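Two-domain protein containing predicted PHP-like metal-dependent phosphoesterase (Bacteroides vulgatus ATCC 8482, PDB 3E38) binds a cluster of zinc ions in a PHP-like domain and is probably a metal-dependent phosphoesterase, perhaps acting as a nuclease, with an Ig-like domain following. Local coordinates at residues 24-29 with 194-199; 48-53 with 87-92; 269-274 with 308-313. One frame throughout, in Å; residues are numbered along the deposited sequence.

Interaction 1 of 3, residues 24-29 with 194-199. With ZN (zinc ion), chain I; ZN (zinc ion), chain J.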
ATOM      1  N   HIS B  24       9.052 -20.860 -15.853  1.00 29.69           N
ATOM      2  CA  HIS B  24       7.896 -20.906 -16.755  1.00 29.50           C
ATOM      3  C   HIS B  24       7.237 -19.552 -16.903  1.00 29.55           C
ATOM      4  O   HIS B  24       6.631 -19.009 -15.995  1.00 30.97           O
ATOM      5  CB  HIS B  24       6.884 -21.903 -16.185  1.00 29.33           C
ATOM      6  CG  HIS B  24       5.759 -22.251 -17.098  1.00 26.22           C
ATOM      7  ND1 HIS B  24       5.001 -23.387 -16.911  1.00 38.95           N
ATOM      8  CD2 HIS B  24       5.306 -21.678 -18.234  1.00 31.61           C
ATOM      9  CE1 HIS B  24       4.098 -23.476 -17.867  1.00 32.27           C
ATOM     10  NE2 HIS B  24       4.255 -22.452 -18.682  1.00 28.27           N
HETATM   11  N   MSE B  25       7.398 -19.003 -18.084  1.00 31.80           N
HETATM   12  CA  MSE B  25       6.827 -17.715 -18.387  1.00 32.07           C
HETATM   13  C   MSE B  25       6.803 -17.487 -19.881  1.00 33.61           C
HETATM   14  O   MSE B  25       7.456 -18.216 -20.636  1.00 33.60           O
HETATM   15  CB  MSE B  25       7.628 -16.631 -17.691  1.00 29.37           C
HETATM   16  CG  MSE B  25       9.012 -16.462 -18.213  1.00 35.38           C
HETATM   17 SE   MSE B  25      10.085 -15.266 -17.090  0.75 35.91          SE
HETATM   18  CE  MSE B  25       9.973 -16.294 -15.491  1.00 30.62           C
ATOM     19  N   HIS B  26       6.114 -16.410 -20.248  1.00 31.62           N
ATOM     20  CA  HIS B  26       5.839 -16.050 -21.641  1.00 29.67           C
ATOM     21  C   HIS B  26       5.972 -14.610 -22.033  1.00 28.09           C
ATOM     22  O   HIS B  26       5.843 -13.728 -21.220  1.00 28.37           O
ATOM     23  CB  HIS B  26       4.421 -16.484 -21.974  1.00 30.54           C
ATOM     24  CG  HIS B  26       4.194 -17.940 -21.742  1.00 20.29           C
ATOM     25  ND1 HIS B  26       4.378 -18.893 -22.720  1.00 24.56           N
ATOM     26  CD2 HIS B  26       3.829 -18.605 -20.626  1.00 29.84           C
ATOM     27  CE1 HIS B  26       4.097 -20.084 -22.219  1.00 20.46           C
ATOM     28  NE2 HIS B  26       3.744 -19.929 -20.950  1.00 14.55           N
ATOM     29  N   SER B  27       6.297 -14.428 -23.314  1.00 29.55           N
ATOM     30  CA  SER B  27       6.442 -13.100 -23.929  1.00 28.75           C
ATOM     31  C   SER B  27       5.568 -13.057 -25.179  1.00 28.44           C
ATOM     32  O   SER B  27       4.871 -13.995 -25.483  1.00 22.75           O
ATOM     33  CB  SER B  27       7.889 -12.753 -24.287  1.00 28.99           C
ATOM     34  OG  SER B  27       8.374 -13.393 -25.482  1.00 25.01           O
ATOM     35  N   VAL B  28       5.600 -11.936 -25.870  1.00 22.16           N
ATOM     36  CA  VAL B  28       4.808 -11.757 -27.073  1.00 22.48           C
ATOM     37  C   VAL B  28       5.233 -12.706 -28.231  1.00 27.57           C
ATOM     38  O   VAL B  28       4.627 -12.703 -29.313  1.00 26.81           O
ATOM     39  CB  VAL B  28       4.927 -10.263 -27.604  1.00 23.87           C
ATOM     40  CG1 VAL B  28       4.167  -9.297 -26.701  1.00 18.55           C
ATOM     41  CG2 VAL B  28       6.364  -9.869 -27.782  1.00 24.02           C
ATOM     42  N   PHE B  29       6.288 -13.487 -27.975  1.00 26.77           N
ATOM     43  CA  PHE B  29       6.881 -14.405 -28.959  1.00 27.09           C
ATOM     44  C   PHE B  29       6.118 -15.724 -28.904  1.00 29.02           C
ATOM     45  O   PHE B  29       6.313 -16.613 -29.711  1.00 26.47           O
ATOM     46  CB  PHE B  29       8.401 -14.499 -28.821  1.00 26.74           C
ATOM     47  CG  PHE B  29       9.137 -13.322 -29.458  1.00 24.70           C
ATOM     48  CD1 PHE B  29       9.308 -12.133 -28.787  1.00 26.12           C
ATOM     49  CD2 PHE B  29       9.679 -13.425 -30.707  1.00 16.61           C
ATOM     50  CE1 PHE B  29       9.938 -11.059 -29.379  1.00 23.09           C
ATOM     51  CE2 PHE B  29      10.304 -12.355 -31.326  1.00 23.97           C
ATOM     52  CZ  PHE B  29      10.453 -11.167 -30.633  1.00 33.16           C
ATOM     53  N   ASP B 194       4.138 -18.849 -14.728  1.00 28.81           N
ATOM     54  CA  ASP B 194       3.403 -19.071 -15.965  1.00 28.82           C
ATOM     55  C   ASP B 194       2.847 -17.716 -16.411  1.00 27.46           C
ATOM     56  O   ASP B 194       1.787 -17.595 -17.022  1.00 26.54           O
ATOM     57  CB  ASP B 194       2.296 -20.133 -15.769  1.00 26.24           C
ATOM     58  CG  ASP B 194       1.851 -20.744 -17.087  1.00 32.35           C
ATOM     59  OD1 ASP B 194       2.294 -20.202 -18.137  1.00 34.79           O
ATOM     60  OD2 ASP B 194       1.113 -21.781 -17.101  1.00 34.62           O
ATOM     61  N   ILE B 195       3.612 -16.679 -16.090  1.00 29.74           N
ATOM     62  CA  ILE B 195       3.205 -15.289 -16.387  1.00 28.87           C
ATOM     63  C   ILE B 195       3.057 -14.971 -17.863  1.00 27.67           C
ATOM     64  O   ILE B 195       3.920 -15.295 -18.643  1.00 27.61           O
ATOM     65  CB  ILE B 195       4.153 -14.252 -15.679  1.00 28.54           C
ATOM     66  CG1 ILE B 195       3.536 -12.858 -15.746  1.00 36.90           C
ATOM     67  CG2 ILE B 195       5.606 -14.354 -16.183  1.00 24.82           C
ATOM     68  CD1 ILE B 195       2.335 -12.701 -14.758  1.00 33.52           C
ATOM     69  N   HIS B 196       1.904 -14.373 -18.208  1.00 29.45           N
ATOM     70  CA  HIS B 196       1.594 -13.850 -19.574  1.00 26.25           C
ATOM     71  C   HIS B 196       1.470 -12.343 -19.542  1.00 26.70           C
ATOM     72  O   HIS B 196       1.992 -11.629 -20.390  1.00 22.76           O
ATOM     73  CB  HIS B 196       0.320 -14.445 -20.173  1.00 27.36           C
ATOM     74  CG  HIS B 196       0.388 -15.926 -20.435  1.00 25.31           C
ATOM     75  ND1 HIS B 196       0.548 -16.852 -19.423  1.00 29.74           N
ATOM     76  CD2 HIS B 196       0.284 -16.642 -21.583  1.00 34.34           C
ATOM     77  CE1 HIS B 196       0.555 -18.076 -19.936  1.00 28.79           C
ATOM     78  NE2 HIS B 196       0.376 -17.979 -21.243  1.00 31.97           N
ATOM     79  N   GLN B 197       0.792 -11.856 -18.512  1.00 28.88           N
ATOM     80  CA  GLN B 197       0.559 -10.430 -18.339  1.00 29.19           C
ATOM     81  C   GLN B 197       1.796  -9.765 -17.779  1.00 28.61           C
ATOM     82  O   GLN B 197       2.747 -10.439 -17.459  1.00 30.83           O
ATOM     83  CB  GLN B 197      -0.566 -10.212 -17.325  1.00 28.97           C
ATOM     84  CG  GLN B 197      -1.917 -10.706 -17.723  1.00 24.71           C
ATOM     85  CD  GLN B 197      -2.608  -9.807 -18.734  1.00 35.15           C
ATOM     86  OE1 GLN B 197      -2.147  -8.701 -19.038  1.00 34.54           O
ATOM     87  NE2 GLN B 197      -3.721 -10.286 -19.267  1.00 35.76           N
ATOM     88  N   PRO B 198       1.816  -8.435 -17.711  1.00 29.58           N
ATOM     89  CA  PRO B 198       2.881  -7.853 -16.878  1.00 30.41           C
ATOM     90  C   PRO B 198       2.758  -8.444 -15.449  1.00 31.41           C
ATOM     91  O   PRO B 198       1.662  -8.842 -15.021  1.00 32.77           O
ATOM     92  CB  PRO B 198       2.594  -6.331 -16.939  1.00 32.02           C
ATOM     93  CG  PRO B 198       1.905  -6.159 -18.309  1.00 26.35           C
ATOM     94  CD  PRO B 198       1.038  -7.416 -18.430  1.00 29.60           C
ATOM     95  N   ILE B 199       3.886  -8.613 -14.760  1.00 30.58           N
ATOM     96  CA  ILE B 199       3.880  -9.286 -13.461  1.00 28.85           C
ATOM     97  C   ILE B 199       2.957  -8.548 -12.468  1.00 27.79           C
ATOM     98  O   ILE B 199       2.200  -9.159 -11.725  1.00 25.76           O
ATOM     99  CB  ILE B 199       5.338  -9.483 -12.891  1.00 30.54           C
ATOM    100  CG1 ILE B 199       5.376 -10.547 -11.796  1.00 27.96           C
ATOM    101  CG2 ILE B 199       5.952  -8.144 -12.413  1.00 29.78           C
ATOM    102  CD1 ILE B 199       5.100 -12.040 -12.286  1.00 23.83           C
TER
HETATM  103 ZN    ZN I   5       2.727 -21.689 -20.051  1.00 34.62          ZN
HETATM  104 ZN    ZN J   6       0.322 -19.493 -22.703  1.00 32.50          ZN
HETATM  105  O   HOH W   1       1.594 -23.355 -19.410  1.00 32.72           O
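His-24, His-26 and Asp-194 converge on one zinc ion, which draws two loops far apart in sequence together. Each histidine gives NE2 to the metal at 2.2 Å, whereas OD1 of Asp-194 binds it from a longer 2.5 Å. His-24 and Asp-194 run side by side, both with CG anti to the backbone N (chi1 -170° and -160°), which lays the carboxylate carbon over one face of the imidazole, toward its rim. The same OD1 meets the edge of the His-26 ring in its plane. His-196 reaches a second zinc through NE2, and its ring forms an offset stack with His-26, the planes 24° apart.

Packing is tight at the base of the site. The amide of Asp-194 donates to His-24 O, and His-26 N donates to Ile-195 O at 2.9 Å. Beside these bonds CB of Met-25, a selenomethionine, presses on CG2 of Ile-195 at 3.4 Å, closer than usual for two carbons. The metal side is looser and hydrated: water 1 is a zinc ligand at 2.1 Å, and Asp-194 and His-196 are only partly buried. Glu-93 completes the protein ligands of the first zinc, Asp-31 and His-56 those of the second; Glu-167 holds ND1 of His-24 and Asn-170 is a polar partner of Asp-194.

The two loops follow strands 17-22 and 188-192; Met-25 packs on strand 50-56, while Met-25 and Ile-195 both touch Arg-39 of helix 36-45.

Interaction 2 of 3, residues 48-53 with 87-92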
ATOM      1  N   LEU B  48      14.811 -12.296  -7.947  1.00 30.19           N
ATOM      2  CA  LEU B  48      14.971 -13.607  -8.521  1.00 30.31           C
ATOM      3  C   LEU B  48      16.378 -13.704  -8.938  1.00 26.45           C
ATOM      4  O   LEU B  48      17.027 -12.694  -9.135  1.00 25.13           O
ATOM      5  CB  LEU B  48      14.086 -13.801  -9.752  1.00 31.52           C
ATOM      6  CG  LEU B  48      12.586 -13.858  -9.671  1.00 30.71           C
ATOM      7  CD1 LEU B  48      12.081 -14.458 -11.013  1.00 29.72           C
ATOM      8  CD2 LEU B  48      12.205 -14.703  -8.515  1.00 26.81           C
ATOM      9  N   ASP B  49      16.818 -14.949  -9.100  1.00 25.65           N
ATOM     10  CA  ASP B  49      18.183 -15.274  -9.523  1.00 27.91           C
ATOM     11  C   ASP B  49      18.257 -15.872 -10.927  1.00 28.65           C
ATOM     12  O   ASP B  49      19.264 -15.766 -11.654  1.00 27.58           O
ATOM     13  CB  ASP B  49      18.781 -16.285  -8.551  1.00 28.47           C
ATOM     14  CG  ASP B  49      18.951 -15.716  -7.159  1.00 36.18           C
ATOM     15  OD1 ASP B  49      19.629 -14.683  -7.008  1.00 22.70           O
ATOM     16  OD2 ASP B  49      18.443 -16.324  -6.211  1.00 27.68           O
ATOM     17  N   ALA B  50      17.168 -16.513 -11.300  1.00 28.14           N
ATOM     18  CA  ALA B  50      17.117 -17.248 -12.545  1.00 27.93           C
ATOM     19  C   ALA B  50      15.703 -17.387 -13.092  1.00 31.47           C
ATOM     20  O   ALA B  50      14.699 -17.471 -12.350  1.00 33.30           O
ATOM     21  CB  ALA B  50      17.784 -18.638 -12.360  1.00 19.13           C
ATOM     22  N   ILE B  51      15.661 -17.434 -14.411  1.00 31.91           N
ATOM     23  CA  ILE B  51      14.415 -17.577 -15.129  1.00 30.73           C
ATOM     24  C   ILE B  51      14.588 -18.360 -16.385  1.00 29.58           C
ATOM     25  O   ILE B  51      15.660 -18.511 -16.885  1.00 27.88           O
ATOM     26  CB  ILE B  51      13.839 -16.179 -15.576  1.00 32.38           C
ATOM     27  CG1 ILE B  51      14.748 -15.530 -16.602  1.00 27.98           C
ATOM     28  CG2 ILE B  51      13.616 -15.242 -14.382  1.00 22.76           C
ATOM     29  CD1 ILE B  51      14.233 -14.168 -17.141  1.00 25.99           C
ATOM     30  N   SER B  52      13.480 -18.858 -16.878  1.00 31.76           N
ATOM     31  CA  SER B  52      13.433 -19.486 -18.170  1.00 32.02           C
ATOM     32  C   SER B  52      12.198 -18.965 -18.905  1.00 32.05           C
ATOM     33  O   SER B  52      11.070 -19.196 -18.455  1.00 30.47           O
ATOM     34  CB  SER B  52      13.360 -21.013 -18.016  1.00 32.38           C
ATOM     35  OG  SER B  52      13.419 -21.681 -19.273  1.00 34.36           O
ATOM     36  N   LEU B  53      12.431 -18.244 -19.995  1.00 29.12           N
ATOM     37  CA  LEU B  53      11.354 -17.764 -20.873  1.00 30.20           C
ATOM     38  C   LEU B  53      11.011 -18.972 -21.752  1.00 30.42           C
ATOM     39  O   LEU B  53      11.759 -19.356 -22.671  1.00 29.82           O
ATOM     40  CB  LEU B  53      11.800 -16.546 -21.663  1.00 29.81           C
ATOM     41  CG  LEU B  53      10.810 -15.702 -22.462  1.00 33.71           C
ATOM     42  CD1 LEU B  53       9.566 -15.366 -21.679  1.00 28.07           C
ATOM     43  CD2 LEU B  53      11.519 -14.410 -22.937  1.00 34.04           C
ATOM     44  N   LEU B  87      20.377 -15.280 -14.280  1.00 30.23           N
ATOM     45  CA  LEU B  87      20.713 -16.523 -14.979  1.00 32.83           C
ATOM     46  C   LEU B  87      19.563 -16.898 -15.887  1.00 32.21           C
ATOM     47  O   LEU B  87      18.421 -16.990 -15.430  1.00 29.35           O
ATOM     48  CB  LEU B  87      20.981 -17.706 -13.994  1.00 29.10           C
ATOM     49  CG  LEU B  87      22.162 -17.587 -12.995  1.00 32.11           C
ATOM     50  CD1 LEU B  87      22.167 -18.755 -12.005  1.00 31.30           C
ATOM     51  CD2 LEU B  87      23.525 -17.470 -13.684  1.00 23.74           C
ATOM     52  N   LEU B  88      19.893 -17.153 -17.151  1.00 30.26           N
ATOM     53  CA  LEU B  88      18.901 -17.411 -18.195  1.00 27.86           C
ATOM     54  C   LEU B  88      18.999 -18.822 -18.745  1.00 29.24           C
ATOM     55  O   LEU B  88      19.899 -19.168 -19.482  1.00 34.28           O
ATOM     56  CB  LEU B  88      19.053 -16.342 -19.286  1.00 28.70           C
ATOM     57  CG  LEU B  88      18.092 -16.125 -20.447  1.00 28.90           C
ATOM     58  CD1 LEU B  88      16.734 -15.647 -20.029  1.00 30.02           C
ATOM     59  CD2 LEU B  88      18.722 -15.112 -21.375  1.00 26.98           C
ATOM     60  N   ILE B  89      18.016 -19.612 -18.377  1.00 26.04           N
ATOM     61  CA  ILE B  89      17.873 -21.009 -18.780  1.00 25.86           C
ATOM     62  C   ILE B  89      16.960 -21.012 -20.013  1.00 28.35           C
ATOM     63  O   ILE B  89      15.809 -20.557 -19.987  1.00 31.85           O
ATOM     64  CB  ILE B  89      17.259 -21.829 -17.613  1.00 24.21           C
ATOM     65  CG1 ILE B  89      18.113 -21.663 -16.365  1.00 27.52           C
ATOM     66  CG2 ILE B  89      16.995 -23.352 -17.962  1.00 21.96           C
ATOM     67  CD1 ILE B  89      17.356 -22.053 -15.077  1.00 23.14           C
ATOM     68  N   LYS B  90      17.513 -21.494 -21.106  1.00 30.16           N
ATOM     69  CA  LYS B  90      16.785 -21.670 -22.349  1.00 27.01           C
ATOM     70  C   LYS B  90      15.736 -22.775 -22.156  1.00 29.97           C
ATOM     71  O   LYS B  90      15.996 -23.854 -21.617  1.00 24.21           O
ATOM     72  CB  LYS B  90      17.736 -22.024 -23.484  1.00 25.56           C
ATOM     73  CG  LYS B  90      16.993 -22.377 -24.785  1.00 32.53           C
ATOM     74  CD  LYS B  90      17.951 -22.751 -25.929  1.00 32.95           C
ATOM     75  CE  LYS B  90      18.352 -21.538 -26.772  1.00 35.36           C
ATOM     76  NZ  LYS B  90      17.229 -21.099 -27.626  1.00 36.63           N
ATOM     77  N   GLY B  91      14.521 -22.481 -22.587  1.00 32.09           N
ATOM     78  CA  GLY B  91      13.458 -23.464 -22.465  1.00 32.35           C
ATOM     79  C   GLY B  91      12.299 -23.111 -23.336  1.00 33.26           C
ATOM     80  O   GLY B  91      12.241 -22.010 -23.955  1.00 29.29           O
ATOM     81  N   SER B  92      11.385 -24.074 -23.318  1.00 24.99           N
ATOM     82  CA  SER B  92      10.166 -24.051 -24.096  1.00 25.83           C
ATOM     83  C   SER B  92       9.086 -24.915 -23.509  1.00 28.34           C
ATOM     84  O   SER B  92       9.331 -25.899 -22.768  1.00 27.01           O
ATOM     85  CB  SER B  92      10.411 -24.573 -25.528  1.00 31.06           C
ATOM     86  OG  SER B  92      11.343 -23.775 -26.263  1.00 27.84           O
TER
HETATM   87  O   HOH W   2      14.160 -19.881 -23.687  1.00 18.32           O
HETATM   88  O   HOH W   3      15.035 -18.335 -21.541  1.00 24.70           O
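With OG anti to its backbone N (chi1 -175°), Ser-52 turns its hydroxyl onto Ile-89, and chi2 of Leu-88 (66°) carries CD1 to the side chain of Ile-51. Ser-52 OG donates to Ile-89 O at 2.7 Å, approaching from above the carbonyl plane. On the face that carries Ile-51 and Leu-88, CD1 of Leu-88 meets CG1 of Ile-51 at 4.0 Å, the two side chains passing at a slant.

From Asp-49 to Ile-89 the backbones pair in parallel. Leu-87 N donates to Asp-49 O, Ile-51 N to Leu-87 O and Ile-89 N to Ile-51 O, the last at 3.0 Å. CB of Ala-50 packs on CB of Leu-87 at 3.7 Å, and helix 223-231 covers that face through Ile-226. Helices 36-45 and 72-83 cover the face of Ile-51 and Leu-88.

Beyond Ile-89 the strands part and two waters take over. Water 3 accepts from Leu-53 N and donates to Ile-89 O at 2.8 Å, so this carbonyl receives both the serine hydroxyl and a water. Water 2 accepts from Gly-91 N and donates to Leu-53 O at 2.7 Å, and so bridges the two backbones. A CB on Gly-91 would run into Ser-52 OG.

Strand 50-56, helix 72-83 and strand 87-95 form a beta-alpha-beta crossover in the PHP-like domain, both strands continuing to zinc ligands, His-56 and Glu-93.

Interaction 3 of 3, residues 269-274 with 308-313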
ATOM      1  N   GLY B 269       7.560 -22.355  34.545  1.00 42.75           N
ATOM      2  CA  GLY B 269       7.712 -22.491  33.085  1.00 41.76           C
ATOM      3  C   GLY B 269       8.918 -21.806  32.480  1.00 39.66           C
ATOM      4  O   GLY B 269       9.820 -21.354  33.178  1.00 41.40           O
ATOM      5  N   VAL B 270       8.909 -21.725  31.157  1.00 37.76           N
ATOM      6  CA  VAL B 270      10.029 -21.158  30.393  1.00 34.61           C
ATOM      7  C   VAL B 270       9.554 -20.048  29.489  1.00 33.88           C
ATOM      8  O   VAL B 270       8.469 -20.110  28.911  1.00 33.83           O
ATOM      9  CB  VAL B 270      10.757 -22.260  29.541  1.00 34.61           C
ATOM     10  CG1 VAL B 270      11.857 -21.681  28.630  1.00 31.56           C
ATOM     11  CG2 VAL B 270      11.336 -23.333  30.439  1.00 30.94           C
ATOM     12  N   THR B 271      10.375 -19.018  29.389  1.00 32.77           N
ATOM     13  CA  THR B 271      10.073 -17.892  28.502  1.00 33.35           C
ATOM     14  C   THR B 271      11.050 -17.894  27.350  1.00 34.37           C
ATOM     15  O   THR B 271      12.260 -17.887  27.558  1.00 36.57           O
ATOM     16  CB  THR B 271      10.114 -16.565  29.241  1.00 31.43           C
ATOM     17  OG1 THR B 271       9.019 -16.535  30.153  1.00 36.83           O
ATOM     18  CG2 THR B 271       9.982 -15.397  28.272  1.00 35.65           C
ATOM     19  N   LEU B 272      10.501 -17.963  26.144  1.00 33.66           N
ATOM     20  CA  LEU B 272      11.285 -17.939  24.908  1.00 34.58           C
ATOM     21  C   LEU B 272      11.104 -16.646  24.141  1.00 35.59           C
ATOM     22  O   LEU B 272      10.171 -15.884  24.350  1.00 35.41           O
ATOM     23  CB  LEU B 272      10.875 -19.097  23.976  1.00 34.50           C
ATOM     24  CG  LEU B 272      10.985 -20.548  24.467  1.00 33.98           C
ATOM     25  CD1 LEU B 272      10.368 -21.509  23.447  1.00 27.64           C
ATOM     26  CD2 LEU B 272      12.433 -20.895  24.745  1.00 26.25           C
ATOM     27  N   SER B 273      12.050 -16.376  23.266  1.00 38.78           N
ATOM     28  CA  SER B 273      11.870 -15.285  22.310  1.00 40.73           C
ATOM     29  C   SER B 273      12.127 -15.896  20.957  1.00 38.95           C
ATOM     30  O   SER B 273      13.256 -16.292  20.666  1.00 40.23           O
ATOM     31  CB  SER B 273      12.804 -14.085  22.534  1.00 42.38           C
ATOM     32  OG  SER B 273      14.125 -14.363  22.065  1.00 51.12           O
ATOM     33  N   ILE B 274      11.074 -15.989  20.150  1.00 36.11           N
ATOM     34  CA  ILE B 274      11.173 -16.536  18.794  1.00 35.11           C
ATOM     35  C   ILE B 274      11.048 -15.444  17.738  1.00 34.46           C
ATOM     36  O   ILE B 274      10.110 -14.680  17.709  1.00 36.86           O
ATOM     37  CB  ILE B 274      10.103 -17.574  18.573  1.00 35.21           C
ATOM     38  CG1 ILE B 274      10.144 -18.568  19.728  1.00 34.56           C
ATOM     39  CG2 ILE B 274      10.297 -18.260  17.235  1.00 34.97           C
ATOM     40  CD1 ILE B 274       9.111 -19.629  19.633  1.00 29.25           C
ATOM     41  N   THR B 308       7.644 -13.028  22.148  1.00 39.17           N
ATOM     42  CA  THR B 308       7.908 -13.584  23.479  1.00 38.86           C
ATOM     43  C   THR B 308       6.890 -14.675  23.727  1.00 39.27           C
ATOM     44  O   THR B 308       5.688 -14.463  23.727  1.00 42.30           O
ATOM     45  CB  THR B 308       7.797 -12.549  24.562  1.00 39.08           C
ATOM     46  OG1 THR B 308       8.524 -11.387  24.170  1.00 40.85           O
ATOM     47  CG2 THR B 308       8.345 -13.097  25.889  1.00 42.01           C
ATOM     48  N   VAL B 309       7.389 -15.863  23.936  1.00 39.20           N
ATOM     49  CA  VAL B 309       6.538 -17.023  24.095  1.00 38.59           C
ATOM     50  C   VAL B 309       6.801 -17.703  25.429  1.00 39.16           C
ATOM     51  O   VAL B 309       7.912 -18.144  25.726  1.00 41.35           O
ATOM     52  CB  VAL B 309       6.786 -17.986  22.918  1.00 37.86           C
ATOM     53  CG1 VAL B 309       5.939 -19.235  23.020  1.00 35.38           C
ATOM     54  CG2 VAL B 309       6.517 -17.254  21.622  1.00 33.69           C
ATOM     55  N   ARG B 310       5.758 -17.750  26.239  1.00 37.93           N
ATOM     56  CA  ARG B 310       5.840 -18.387  27.539  1.00 37.77           C
ATOM     57  C   ARG B 310       5.252 -19.773  27.458  1.00 35.84           C
ATOM     58  O   ARG B 310       4.176 -19.991  26.907  1.00 36.88           O
ATOM     59  CB  ARG B 310       5.104 -17.555  28.594  1.00 37.44           C
ATOM     60  CG  ARG B 310       5.045 -18.190  30.012  1.00 39.68           C
ATOM     61  CD  ARG B 310       6.349 -18.078  30.822  1.00 41.34           C
ATOM     62  NE  ARG B 310       6.217 -18.688  32.152  1.00 38.76           N
ATOM     63  CZ  ARG B 310       7.200 -18.762  33.048  1.00 46.64           C
ATOM     64  NH1 ARG B 310       8.401 -18.259  32.780  1.00 51.41           N
ATOM     65  NH2 ARG B 310       6.988 -19.348  34.216  1.00 51.44           N
ATOM     66  N   ILE B 311       6.005 -20.712  27.988  1.00 35.21           N
ATOM     67  CA  ILE B 311       5.563 -22.098  28.088  1.00 34.85           C
ATOM     68  C   ILE B 311       5.457 -22.440  29.570  1.00 35.34           C
ATOM     69  O   ILE B 311       6.445 -22.428  30.299  1.00 37.48           O
ATOM     70  CB  ILE B 311       6.523 -23.105  27.407  1.00 34.45           C
ATOM     71  CG1 ILE B 311       6.636 -22.849  25.900  1.00 34.81           C
ATOM     72  CG2 ILE B 311       6.021 -24.542  27.659  1.00 26.30           C
ATOM     73  CD1 ILE B 311       7.269 -21.552  25.522  1.00 37.06           C
ATOM     74  N   GLY B 312       4.242 -22.710  30.013  1.00 35.15           N
ATOM     75  CA  GLY B 312       4.006 -23.049  31.394  1.00 36.91           C
ATOM     76  C   GLY B 312       4.158 -24.527  31.718  1.00 39.60           C
ATOM     77  O   GLY B 312       3.874 -25.405  30.889  1.00 37.83           O
ATOM     78  N   PHE B 313       4.616 -24.759  32.953  1.00 42.49           N
ATOM     79  CA  PHE B 313       4.775 -26.103  33.548  1.00 42.94           C
ATOM     80  C   PHE B 313       3.749 -26.307  34.639  1.00 42.73           C
ATOM     81  O   PHE B 313       3.901 -25.756  35.711  1.00 42.24           O
ATOM     82  CB  PHE B 313       6.153 -26.308  34.197  1.00 42.67           C
ATOM     83  CG  PHE B 313       7.307 -26.158  33.257  1.00 44.72           C
ATOM     84  CD1 PHE B 313       7.155 -26.413  31.898  1.00 43.47           C
ATOM     85  CD2 PHE B 313       8.575 -25.848  33.741  1.00 47.13           C
ATOM     86  CE1 PHE B 313       8.221 -26.289  31.038  1.00 38.38           C
ATOM     87  CE2 PHE B 313       9.662 -25.737  32.870  1.00 38.78           C
ATOM     88  CZ  PHE B 313       9.482 -25.961  31.534  1.00 37.69           C
TER
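Val-270 and Ile-311 exchange two backbone hydrogen bonds, each 2.7 Å between N and O, and Leu-272 and Val-309 form the next hydrogen-bonded pair of this antiparallel sheet in the Ig-like domain. At the non-hydrogen-bonded pair between them, Arg-310 NH1 donates to Thr-271 OG1 at 3.2 Å; the hydroxyl lies in the guanidinium plane and the N-H points almost straight at it (170°). The bend at chi2 (77°) turns CD of Arg-310 toward Thr-271, and one face of the guanidinium lies over Gly-269 C and Val-270 N. NH2 is held by Asn-266.

The other face of the sheet is apolar and buried. Leu-272 CD1 touches Ile-311 CD1, and Ile-274 CD1 reaches Val-309 CG2 at 4.0 Å; Leu-343 and strand 298-301 pack against this side. Phe-313 closes the end of the pairing over Gly-269, whose backbone angles and close neighbours leave no room for a CB. An alanine in place of Phe-313 would probably open a gap beside Gly-269 and leave the methyl of Val-270 without its aromatic partner. CG2 of Val-270 lies 3.4 Å from Phe-313 CZ, while Gly-269 CA sits over the ring face, 3.7 Å from its centroid.

Overall arrangement
Interactions 1 and 2 belong to the PHP-like domain and touch directly, with Met-25 and His-26 packed on Ser-52 and Leu-53; their centres are about 12 Å apart. Both are buried, but interaction 1 is a meeting of loops governed by metal coordination, whereas interaction 2 is parallel strand pairing in the adjoining sheet, finished by a serine hydroxyl and waters. Interaction 3 stands apart in the Ig-like domain, its centre about 47 Å from that of interaction 1. It is partly buried: a more exposed face bearing threonines and an arginine backs onto an apolar one, and its chemistry is backbone hydrogen bonding, an arginine-threonine bond and apolar packing.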